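C protein alpha-antigen (Streptococcus agalactiae, PDB 1YWM) may contribute to virulence and immunity as a peptidoglycan-anchored surface protein, represented here by its N-terminal domain, a fibronectin-like beta sandwich followed by a three-helix bundle. Local coordinates at residues I157-D160 / I161-P165; S173-V176 / E177-L181; Y121-T124 / T125-K129; W142-E145 / S146-V150. One frame throughout, in Å; residues are numbered along the deposited sequence.

How the interactions relate
From the N terminus, interaction 3 closes the turn where strand 113-121 of the beta sandwich passes into helix 124-137. Interaction 4 opens helix 144-163, interaction 1 closes that same helix, and interaction 2 occupies the body of helix 168-182. None nests within or crosses another; each is a continuous run of nine residues, held by contacts between neighbours three to five residues apart. Their side chains then join across the antiparallel bundle. Interactions 1 and 3 share the Arg127–Asp162 salt bridge, Ile157 packs on Val178 between 1 and 2, and Lys129 meets Asn179 between 2 and 3. Interaction 4, at the far end, touches interaction 2 where Val150 reaches Leu181.

Interaction 1 of 4, residues I157-D160 / I161-P165; sequences IKTD and IDNNP
Two groups grip OD1 of Asp160: the amide of Asn164, through ND2 at 2.9 Å, and the ammonium of Lys166 just beyond. The site is the C-terminal end of helix 144-163, the second helix of the antiparallel three-helix bundle, where Asn164 is the first residue to leave helical geometry. Its ND2-H runs almost straight (170°) to the anti lone pair of OD1, and OD1 lies in the amide plane even though carboxylate and amide planes stand 60° apart. Asp160 also holds Asn164 through the backbone, its O accepting from Asn164 N at 2.8 Å, so the departing residue is fixed at both backbone and side chain. Two residues earlier, Lys158, its chain bent at chi2 and chi4, reaches forward along the helix so that NZ forms a salt bridge with the syn lone pair of Asp162 OD1 at 2.9 Å. The other oxygen, OD2, pairs with Arg127 of helix 124-137, which should restrain rotation of this carboxylate. Ile157 and Ile161 face the two neighbouring helices. On the exposed side Thr159 and Asn163 run alongside each other, Thr159 CG2 lying 3.6 Å from Asn163 ND2.

Interaction 2 of 4, residues S173-V176 / E177-L181; sequences SKIV and EVNEL
Residues 173-176 and 177-181 form one uninterrupted run of alpha helix in which four successive carbonyls, from Ser173 to Val176, accept the amide hydrogens of Glu177 to Glu180. The bonds are of even length, from 3.0 Å for Glu177 N to Ser173 O down to 2.9 Å for Asn179 N to Ile175 O. Lys174 and Glu177 have opposite charges, but their charged atoms are not in contact; a water bridges them, accepting from Lys174 NZ at 3.2 Å and donating to Glu177 OE1 at 2.8 Å. The same ammonium makes weak, long ion pairs with Asp160 and Asp170, so it sits among several carboxylates that probably stabilise its positive charge. This is the third helix of the antiparallel three-helix bundle, and Val178 is a buried residue that faces both partners, touching Ile130 and Val133 of one and Leu154 and Ile157 of the other. With CG1 of Val178 anti to the backbone N (chi1 168°), CG2 falls beside that N and comes to 3.2 Å from Lys174 O, a close fit. Ile175 and Asn179 lie alongside each other, pointing the same way, and Ile175 CG2 comes within 4.0 Å of Asn179 ND2. The amide oxygen OD1 of Asn179 turns instead to Lys129 of helix 124-137.

Interaction 3 of 4, residues Y121-T124 / T125-K129; sequences YDST and TLRDK
Ser123 and Arg127 meet twice, one turn apart: Arg127 N donates to Ser123 O at 2.8 Å, and Arg127 NE donates to Ser123 OG at 2.9 Å. The second bond is moderately bent (143°), with OG near the guanidinium edge, slightly tilted from its plane. Extended from CG to NE, the arginine chain runs over the serine carbonyl, CG passing 3.4 Å from Ser123 O. Ser123 occupies the N-cap position of helix 124-137, yet its hydroxyl makes no capping bond. The first turn is instead organised by an Asx turn, in which Asp122 OD1 accepts from Thr124 N at 3.0 Å, met from well above the carboxylate plane, and from Thr124 OG1 at 2.7 Å on the syn side. A water links Asp122 O to Leu126 N, while another joins Thr124 O to Asp128 OD1, which it approaches to 2.7 Å. Further out, Asp44 of the beta sandwich holds Ser123 OG, and Asp162 of helix 144-163 forms a salt bridge with Arg127 NH2. Gln168, through OE1, is hydrogen-bonded to Asp122 N, tying the third helix to the strand-to-helix junction.

Interaction 4 of 4, residues W142-E145 / S146-V150; sequences WTEE and SRTEV
Thr143 and Ser146 share one side-chain torsion: each hydroxyl lies between its own backbone N and carbonyl carbon (chi1 62° and 74°), which turns the two oxygens to face each other. Thr143 OG1 and Ser146 OG are hydrogen-bonded at 2.8 Å, and either could be the donor. Ser146 OG has a further partner in the backbone N of Val186, in the loop after the third helix, so this buried hydroxyl is engaged by two partners. Arg147 leaves the backbone extended and then bends at chi3 (-50°), swinging its guanidinium back over the start of the helix. Thr143 O stands 3.8 Å above one face of that group, displaced toward its rim, while Glu144 CG lies at its edge in the plane. NH2 makes only a weak bond to Trp142 O, at 3.0 Å. The guanidinium is also held by the end of helix 124-137, where Ala137 O accepts from NE, and by the loop beyond it, where Asp139 O accepts from NH2. The carboxylate of Glu144 is turned steeply against the guanidinium and does not contact it. It reaches a water instead, which donates to Glu144 OE2 at 3.0 Å and sits 2.7 Å from Thr148 OG1, joining two side chains that point the same way. Trp142 packs on Leu185 and Leu187, its NE1 held by Asn136. Such an arrangement belongs to a helix N terminus: Thr143 occupies the N-cap position of helix 144-163, at the end of the three-helix bundle remote from the beta sandwich.

Interaction 1 of 4, residues I157-D160 / I161-P165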
loop_
_atom_site.group_PDB
_atom_site.type_symbol
_atom_site.label_atom_id
_atom_site.label_comp_id
_atom_site.label_asym_id
_atom_site.label_seq_id
_atom_site.Cartn_x
_atom_site.Cartn_y
_atom_site.Cartn_z
ATOM N N ILE A 157 4.033 -13.552 0.230
ATOM C CA ILE A 157 2.973 -12.571 0.118
ATOM C C ILE A 157 3.182 -11.393 1.093
ATOM O O ILE A 157 3.009 -10.218 0.725
ATOM C CB ILE A 157 1.594 -13.234 0.347
ATOM C CG1 ILE A 157 1.294 -14.200 -0.829
ATOM C CG2 ILE A 157 0.510 -12.137 0.407
ATOM C CD1 ILE A 157 0.055 -15.118 -0.685
ATOM N N LYS A 158 3.517 -11.702 2.343
ATOM C CA LYS A 158 3.664 -10.639 3.336
ATOM C C LYS A 158 4.828 -9.703 2.973
ATOM O O LYS A 158 4.705 -8.482 3.070
ATOM C CB LYS A 158 3.823 -11.240 4.746
ATOM C CG LYS A 158 4.259 -10.246 5.861
ATOM C CD LYS A 158 3.080 -9.628 6.563
ATOM C CE LYS A 158 3.423 -9.053 7.984
ATOM N NZ LYS A 158 4.799 -8.466 8.179
ATOM N N THR A 159 5.944 -10.274 2.553
ATOM C CA THR A 159 7.091 -9.452 2.102
ATOM C C THR A 159 6.696 -8.507 0.950
ATOM O O THR A 159 7.043 -7.319 0.946
ATOM C CB THR A 159 8.255 -10.385 1.712
ATOM O OG1 THR A 159 8.700 -11.059 2.896
ATOM C CG2 THR A 159 9.483 -9.585 1.271
ATOM N N ASP A 160 5.926 -9.048 0.018
ATOM C CA ASP A 160 5.455 -8.331 -1.161
ATOM C C ASP A 160 4.558 -7.126 -0.782
ATOM O O ASP A 160 4.824 -5.993 -1.200
ATOM C CB ASP A 160 4.742 -9.336 -2.055
ATOM C CG ASP A 160 4.284 -8.741 -3.381
ATOM O OD1 ASP A 160 4.816 -7.709 -3.825
ATOM O OD2 ASP A 160 3.387 -9.261 -4.048
ATOM N N ILE A 161 3.560 -7.347 0.074
ATOM C CA ILE A 161 2.667 -6.260 0.441
ATOM C C ILE A 161 3.337 -5.279 1.405
ATOM O O ILE A 161 2.929 -4.117 1.472
ATOM C CB ILE A 161 1.290 -6.744 0.944
ATOM C CG1 ILE A 161 1.405 -7.563 2.253
ATOM C CG2 ILE A 161 0.524 -7.498 -0.204
ATOM C CD1 ILE A 161 0.022 -7.927 2.871
ATOM N N ASP A 162 4.366 -5.726 2.126
ATOM C CA ASP A 162 5.072 -4.814 3.031
ATOM C C ASP A 162 5.890 -3.832 2.211
ATOM O O ASP A 162 6.082 -2.685 2.595
ATOM C CB ASP A 162 6.008 -5.569 3.994
ATOM C CG ASP A 162 5.267 -6.190 5.158
ATOM O OD1 ASP A 162 5.864 -7.024 5.880
ATOM O OD2 ASP A 162 4.092 -5.897 5.435
ATOM N N ASN A 163 6.398 -4.304 1.101
ATOM C CA ASN A 163 7.373 -3.524 0.327
ATOM C C ASN A 163 6.822 -2.814 -0.901
ATOM O O ASN A 163 7.350 -1.784 -1.308
ATOM C CB ASN A 163 8.552 -4.419 -0.057
ATOM C CG ASN A 163 9.402 -4.811 1.168
ATOM O OD1 ASN A 163 9.511 -4.052 2.127
ATOM N ND2 ASN A 163 10.018 -5.979 1.117
ATOM N N ASN A 164 5.754 -3.349 -1.477
ATOM C CA ASN A 164 5.361 -2.964 -2.840
ATOM C C ASN A 164 3.910 -2.525 -2.879
ATOM O O ASN A 164 3.040 -3.141 -2.243
ATOM C CB ASN A 164 5.589 -4.115 -3.851
ATOM C CG ASN A 164 7.006 -4.638 -3.857
ATOM O OD1 ASN A 164 7.981 -3.884 -3.969
ATOM N ND2 ASN A 164 7.136 -5.970 -3.779
ATOM N N PRO A 165 3.625 -1.434 -3.597
ATOM C CA PRO A 165 2.245 -0.953 -3.698
ATOM C C PRO A 165 1.405 -1.880 -4.571
ATOM O O PRO A 165 1.942 -2.480 -5.498
ATOM C CB PRO A 165 2.389 0.427 -4.373
ATOM C CG PRO A 165 3.677 0.318 -5.170
ATOM C CD PRO A 165 4.578 -0.600 -4.360
#

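Interaction 2 of 4, residues S173-V176 / E177-L181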
loop_
_atom_site.group_PDB
_atom_site.type_symbol
_atom_site.label_atom_id
_atom_site.label_comp_id
_atom_site.label_asym_id
_atom_site.label_seq_id
_atom_site.Cartn_x
_atom_site.Cartn_y
_atom_site.Cartn_z
ATOM N N SER A 173 -6.949 -10.732 -5.073
ATOM C CA SER A 173 -6.389 -11.950 -5.651
ATOM C C SER A 173 -5.426 -12.669 -4.674
ATOM O O SER A 173 -5.372 -13.917 -4.619
ATOM C CB SER A 173 -5.760 -11.690 -7.022
ATOM O OG SER A 173 -4.497 -11.066 -6.913
ATOM N N LYS A 174 -4.712 -11.891 -3.865
ATOM C CA LYS A 174 -3.794 -12.481 -2.878
ATOM C C LYS A 174 -4.585 -13.144 -1.730
ATOM O O LYS A 174 -4.105 -14.079 -1.104
ATOM C CB LYS A 174 -2.786 -11.432 -2.355
ATOM C CG LYS A 174 -1.740 -11.030 -3.377
ATOM C CD LYS A 174 -0.970 -9.842 -2.877
ATOM C CE LYS A 174 0.236 -9.443 -3.752
ATOM N NZ LYS A 174 0.332 -10.036 -5.114
ATOM N N ILE A 175 -5.780 -12.636 -1.432
ATOM C CA ILE A 175 -6.615 -13.256 -0.414
ATOM C C ILE A 175 -6.982 -14.674 -0.866
ATOM O O ILE A 175 -6.942 -15.619 -0.057
ATOM C CB ILE A 175 -7.885 -12.423 -0.108
ATOM C CG1 ILE A 175 -7.499 -11.160 0.655
ATOM C CG2 ILE A 175 -8.905 -13.246 0.740
ATOM C CD1 ILE A 175 -8.643 -10.137 0.823
ATOM N N VAL A 176 -7.318 -14.795 -2.154
ATOM C CA VAL A 176 -7.606 -16.087 -2.767
ATOM C C VAL A 176 -6.364 -16.979 -2.704
ATOM O O VAL A 176 -6.487 -18.160 -2.351
ATOM C CB VAL A 176 -8.112 -15.979 -4.247
ATOM C CG1 VAL A 176 -8.278 -17.393 -4.885
ATOM C CG2 VAL A 176 -9.417 -15.212 -4.319
ATOM N N GLU A 177 -5.186 -16.449 -3.070
ATOM C CA GLU A 177 -3.958 -17.240 -2.939
ATOM C C GLU A 177 -3.749 -17.777 -1.505
ATOM O O GLU A 177 -3.258 -18.916 -1.322
ATOM C CB GLU A 177 -2.723 -16.445 -3.398
ATOM C CG GLU A 177 -2.700 -16.156 -4.901
ATOM C CD GLU A 177 -1.550 -15.241 -5.312
ATOM O OE1 GLU A 177 -0.559 -15.159 -4.565
ATOM O OE2 GLU A 177 -1.637 -14.604 -6.387
ATOM N N VAL A 178 -4.076 -16.950 -0.507
ATOM C CA VAL A 178 -3.871 -17.306 0.909
ATOM C C VAL A 178 -4.852 -18.419 1.283
ATOM O O VAL A 178 -4.487 -19.375 1.975
ATOM C CB VAL A 178 -4.016 -16.072 1.836
ATOM C CG1 VAL A 178 -4.091 -16.477 3.344
ATOM C CG2 VAL A 178 -2.794 -15.122 1.640
ATOM N N ASN A 179 -6.106 -18.294 0.838
ATOM C CA ASN A 179 -7.098 -19.349 1.073
ATOM C C ASN A 179 -6.662 -20.677 0.484
ATOM O O ASN A 179 -6.865 -21.744 1.113
ATOM C CB ASN A 179 -8.440 -18.995 0.432
ATOM C CG ASN A 179 -9.050 -17.753 0.996
ATOM O OD1 ASN A 179 -8.783 -17.379 2.132
ATOM N ND2 ASN A 179 -9.905 -17.097 0.201
ATOM N N GLU A 180 -6.103 -20.617 -0.731
ATOM C CA GLU A 180 -5.571 -21.791 -1.415
ATOM C C GLU A 180 -4.351 -22.407 -0.725
ATOM O O GLU A 180 -4.264 -23.644 -0.602
ATOM C CB GLU A 180 -5.253 -21.484 -2.892
ATOM C CG GLU A 180 -6.513 -21.306 -3.742
ATOM C CD GLU A 180 -7.408 -22.557 -3.725
ATOM O OE1 GLU A 180 -6.868 -23.673 -3.924
ATOM O OE2 GLU A 180 -8.632 -22.426 -3.493
ATOM N N LEU A 181 -3.408 -21.568 -0.293
ATOM C CA LEU A 181 -2.273 -22.043 0.515
ATOM C C LEU A 181 -2.721 -22.835 1.757
ATOM O O LEU A 181 -2.143 -23.882 2.097
ATOM C CB LEU A 181 -1.366 -20.871 0.969
ATOM C CG LEU A 181 -0.370 -20.316 -0.070
ATOM C CD1 LEU A 181 0.120 -18.899 0.374
ATOM C CD2 LEU A 181 0.803 -21.273 -0.271
HETATM O O HOH W 1 1.218 -13.126 -5.117
#

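Interaction 3 of 4, residues Y121-T124 / T125-K129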
loop_
_atom_site.group_PDB
_atom_site.type_symbol
_atom_site.label_atom_id
_atom_site.label_comp_id
_atom_site.label_asym_id
_atom_site.label_seq_id
_atom_site.Cartn_x
_atom_site.Cartn_y
_atom_site.Cartn_z
ATOM N N TYR A 121 -5.743 1.568 -1.687
ATOM C CA TYR A 121 -6.053 0.155 -1.475
ATOM C C TYR A 121 -6.032 -0.114 0.003
ATOM O O TYR A 121 -5.748 0.778 0.795
ATOM C CB TYR A 121 -5.068 -0.724 -2.247
ATOM C CG TYR A 121 -3.608 -0.721 -1.788
ATOM C CD1 TYR A 121 -2.746 0.335 -2.104
ATOM C CD2 TYR A 121 -3.075 -1.802 -1.066
ATOM C CE1 TYR A 121 -1.385 0.313 -1.712
ATOM C CE2 TYR A 121 -1.721 -1.831 -0.671
ATOM C CZ TYR A 121 -0.885 -0.785 -1.003
ATOM O OH TYR A 121 0.438 -0.773 -0.634
ATOM N N ASP A 122 -6.374 -1.334 0.396
ATOM C CA ASP A 122 -6.424 -1.634 1.816
ATOM C C ASP A 122 -6.039 -3.089 1.967
ATOM O O ASP A 122 -6.796 -3.968 1.537
ATOM C CB ASP A 122 -7.830 -1.440 2.350
ATOM C CG ASP A 122 -7.882 -1.483 3.846
ATOM O OD1 ASP A 122 -6.859 -1.841 4.484
ATOM O OD2 ASP A 122 -8.885 -1.109 4.473
ATOM N N SER A 123 -4.870 -3.327 2.568
ATOM C CA SER A 123 -4.405 -4.701 2.801
ATOM C C SER A 123 -4.917 -5.288 4.156
ATOM O O SER A 123 -4.549 -6.403 4.524
ATOM C CB SER A 123 -2.885 -4.757 2.733
ATOM O OG SER A 123 -2.311 -4.007 3.795
ATOM N N THR A 124 -5.779 -4.560 4.866
ATOM C CA THR A 124 -6.190 -4.963 6.211
ATOM C C THR A 124 -6.750 -6.403 6.289
ATOM O O THR A 124 -6.327 -7.202 7.146
ATOM C CB THR A 124 -7.194 -3.955 6.817
ATOM O OG1 THR A 124 -6.536 -2.682 7.025
ATOM C CG2 THR A 124 -7.596 -4.389 8.238
ATOM N N THR A 125 -7.700 -6.724 5.422
ATOM C CA THR A 125 -8.317 -8.057 5.490
ATOM C C THR A 125 -7.335 -9.152 5.061
ATOM O O THR A 125 -7.292 -10.238 5.661
ATOM C CB THR A 125 -9.561 -8.082 4.655
ATOM O OG1 THR A 125 -10.511 -7.167 5.246
ATOM C CG2 THR A 125 -10.240 -9.460 4.782
ATOM N N LEU A 126 -6.568 -8.881 4.004
ATOM C CA LEU A 126 -5.493 -9.789 3.618
ATOM C C LEU A 126 -4.566 -10.052 4.788
ATOM O O LEU A 126 -4.224 -11.217 5.072
ATOM C CB LEU A 126 -4.709 -9.239 2.420
ATOM C CG LEU A 126 -3.434 -9.961 1.936
ATOM C CD1 LEU A 126 -3.790 -11.401 1.485
ATOM C CD2 LEU A 126 -2.852 -9.157 0.757
ATOM N N ARG A 127 -4.161 -8.996 5.493
ATOM C CA ARG A 127 -3.200 -9.187 6.586
ATOM C C ARG A 127 -3.803 -10.015 7.730
ATOM O O ARG A 127 -3.132 -10.857 8.317
ATOM C CB ARG A 127 -2.694 -7.837 7.101
ATOM C CG ARG A 127 -1.662 -7.179 6.153
ATOM C CD ARG A 127 -1.311 -5.711 6.605
ATOM N NE ARG A 127 -0.397 -5.072 5.662
ATOM C CZ ARG A 127 0.898 -5.343 5.550
ATOM N NH1 ARG A 127 1.617 -4.700 4.643
ATOM N NH2 ARG A 127 1.501 -6.235 6.346
ATOM N N ASP A 128 -5.084 -9.788 8.017
ATOM C CA ASP A 128 -5.797 -10.582 9.017
ATOM C C ASP A 128 -5.873 -12.025 8.571
ATOM O O ASP A 128 -5.628 -12.928 9.364
ATOM C CB ASP A 128 -7.239 -10.082 9.167
ATOM C CG ASP A 128 -7.331 -8.817 9.970
ATOM O OD1 ASP A 128 -6.333 -8.453 10.628
ATOM O OD2 ASP A 128 -8.370 -8.128 9.999
ATOM N N LYS A 129 -6.247 -12.236 7.317
ATOM C CA LYS A 129 -6.312 -13.592 6.761
ATOM C C LYS A 129 -4.968 -14.314 6.867
ATOM O O LYS A 129 -4.891 -15.509 7.226
ATOM C CB LYS A 129 -6.802 -13.574 5.307
ATOM C CG LYS A 129 -7.177 -14.933 4.757
ATOM C CD LYS A 129 -8.371 -15.534 5.547
ATOM C CE LYS A 129 -8.967 -16.763 4.882
ATOM N NZ LYS A 129 -7.937 -17.800 4.560
HETATM O O HOH W 2 -7.464 -6.572 2.367
HETATM O O HOH W 3 -4.812 -6.358 9.775
#

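Interaction 4 of 4, residues W142-E145 / S146-V150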
loop_
_atom_site.group_PDB
_atom_site.type_symbol
_atom_site.label_atom_id
_atom_site.label_comp_id
_atom_site.label_asym_id
_atom_site.label_seq_id
_atom_site.Cartn_x
_atom_site.Cartn_y
_atom_site.Cartn_z
ATOM N N TRP A 142 -0.681 -30.578 12.228
ATOM C CA TRP A 142 -0.280 -30.566 10.819
ATOM C C TRP A 142 1.144 -31.068 10.661
ATOM O O TRP A 142 1.985 -30.854 11.531
ATOM C CB TRP A 142 -0.339 -29.110 10.256
ATOM C CG TRP A 142 -1.664 -28.424 10.378
ATOM C CD1 TRP A 142 -1.931 -27.287 11.111
ATOM C CD2 TRP A 142 -2.897 -28.776 9.721
ATOM N NE1 TRP A 142 -3.253 -26.947 10.974
ATOM C CE2 TRP A 142 -3.866 -27.833 10.115
ATOM C CE3 TRP A 142 -3.284 -29.816 8.850
ATOM C CZ2 TRP A 142 -5.200 -27.865 9.643
ATOM C CZ3 TRP A 142 -4.602 -29.853 8.373
ATOM C CH2 TRP A 142 -5.558 -28.890 8.790
ATOM N N THR A 143 1.422 -31.764 9.561
ATOM C CA THR A 143 2.792 -32.180 9.283
ATOM C C THR A 143 3.724 -30.969 9.248
ATOM O O THR A 143 3.338 -29.888 8.789
ATOM C CB THR A 143 2.924 -32.937 7.952
ATOM O OG1 THR A 143 2.534 -32.092 6.855
ATOM C CG2 THR A 143 1.929 -34.122 7.884
ATOM N N GLU A 144 4.958 -31.156 9.695
ATOM C CA GLU A 144 5.917 -30.050 9.591
ATOM C C GLU A 144 6.149 -29.646 8.117
ATOM O O GLU A 144 6.266 -28.462 7.791
ATOM C CB GLU A 144 7.261 -30.384 10.265
ATOM C CG GLU A 144 8.105 -29.123 10.473
ATOM C CD GLU A 144 9.525 -29.383 10.968
ATOM O OE1 GLU A 144 9.733 -29.292 12.197
ATOM O OE2 GLU A 144 10.432 -29.637 10.131
ATOM N N GLU A 145 6.185 -30.625 7.228
ATOM C CA GLU A 145 6.443 -30.361 5.815
ATOM C C GLU A 145 5.332 -29.482 5.198
ATOM O O GLU A 145 5.618 -28.539 4.435
ATOM C CB GLU A 145 6.569 -31.677 5.026
ATOM C CG GLU A 145 7.729 -32.596 5.455
ATOM C CD GLU A 145 7.630 -33.136 6.894
ATOM O OE1 GLU A 145 6.510 -33.471 7.376
ATOM O OE2 GLU A 145 8.693 -33.222 7.560
ATOM N N SER A 146 4.070 -29.787 5.508
ATOM C CA SER A 146 2.996 -28.922 5.006
ATOM C C SER A 146 2.987 -27.522 5.675
ATOM O O SER A 146 2.783 -26.495 4.984
ATOM C CB SER A 146 1.623 -29.603 5.045
ATOM O OG SER A 146 1.101 -29.705 6.366
ATOM N N ARG A 147 3.207 -27.477 6.985
ATOM C CA ARG A 147 3.305 -26.188 7.685
ATOM C C ARG A 147 4.339 -25.298 6.984
ATOM O O ARG A 147 4.103 -24.110 6.734
ATOM C CB ARG A 147 3.730 -26.399 9.131
ATOM C CG ARG A 147 4.055 -25.104 9.882
ATOM C CD ARG A 147 4.468 -25.324 11.344
ATOM N NE ARG A 147 3.423 -26.210 11.946
ATOM C CZ ARG A 147 3.557 -27.500 12.225
ATOM N NH1 ARG A 147 4.697 -28.128 12.003
ATOM N NH2 ARG A 147 2.530 -28.167 12.734
ATOM N N THR A 148 5.502 -25.872 6.711
ATOM C CA THR A 148 6.606 -25.100 6.171
ATOM C C THR A 148 6.267 -24.564 4.785
ATOM O O THR A 148 6.585 -23.417 4.457
ATOM C CB THR A 148 7.862 -25.971 6.179
ATOM O OG1 THR A 148 8.286 -26.125 7.553
ATOM C CG2 THR A 148 9.039 -25.274 5.470
ATOM N N GLU A 149 5.621 -25.389 3.967
ATOM C CA GLU A 149 5.252 -24.946 2.626
ATOM C C GLU A 149 4.238 -23.819 2.699
ATOM O O GLU A 149 4.326 -22.840 1.952
ATOM C CB GLU A 149 4.688 -26.127 1.806
ATOM C CG GLU A 149 4.143 -25.718 0.442
ATOM C CD GLU A 149 3.589 -26.906 -0.345
ATOM O OE1 GLU A 149 3.345 -26.757 -1.559
ATOM O OE2 GLU A 149 3.385 -27.992 0.255
ATOM N N VAL A 150 3.271 -23.952 3.603
ATOM C CA VAL A 150 2.245 -22.921 3.765
ATOM C C VAL A 150 2.876 -21.612 4.290
ATOM O O VAL A 150 2.636 -20.516 3.736
ATOM C CB VAL A 150 1.075 -23.388 4.646
ATOM C CG1 VAL A 150 0.132 -22.190 5.050
ATOM C CG2 VAL A 150 0.272 -24.502 3.899
HETATM O O HOH W 4 9.428 -28.570 7.547
#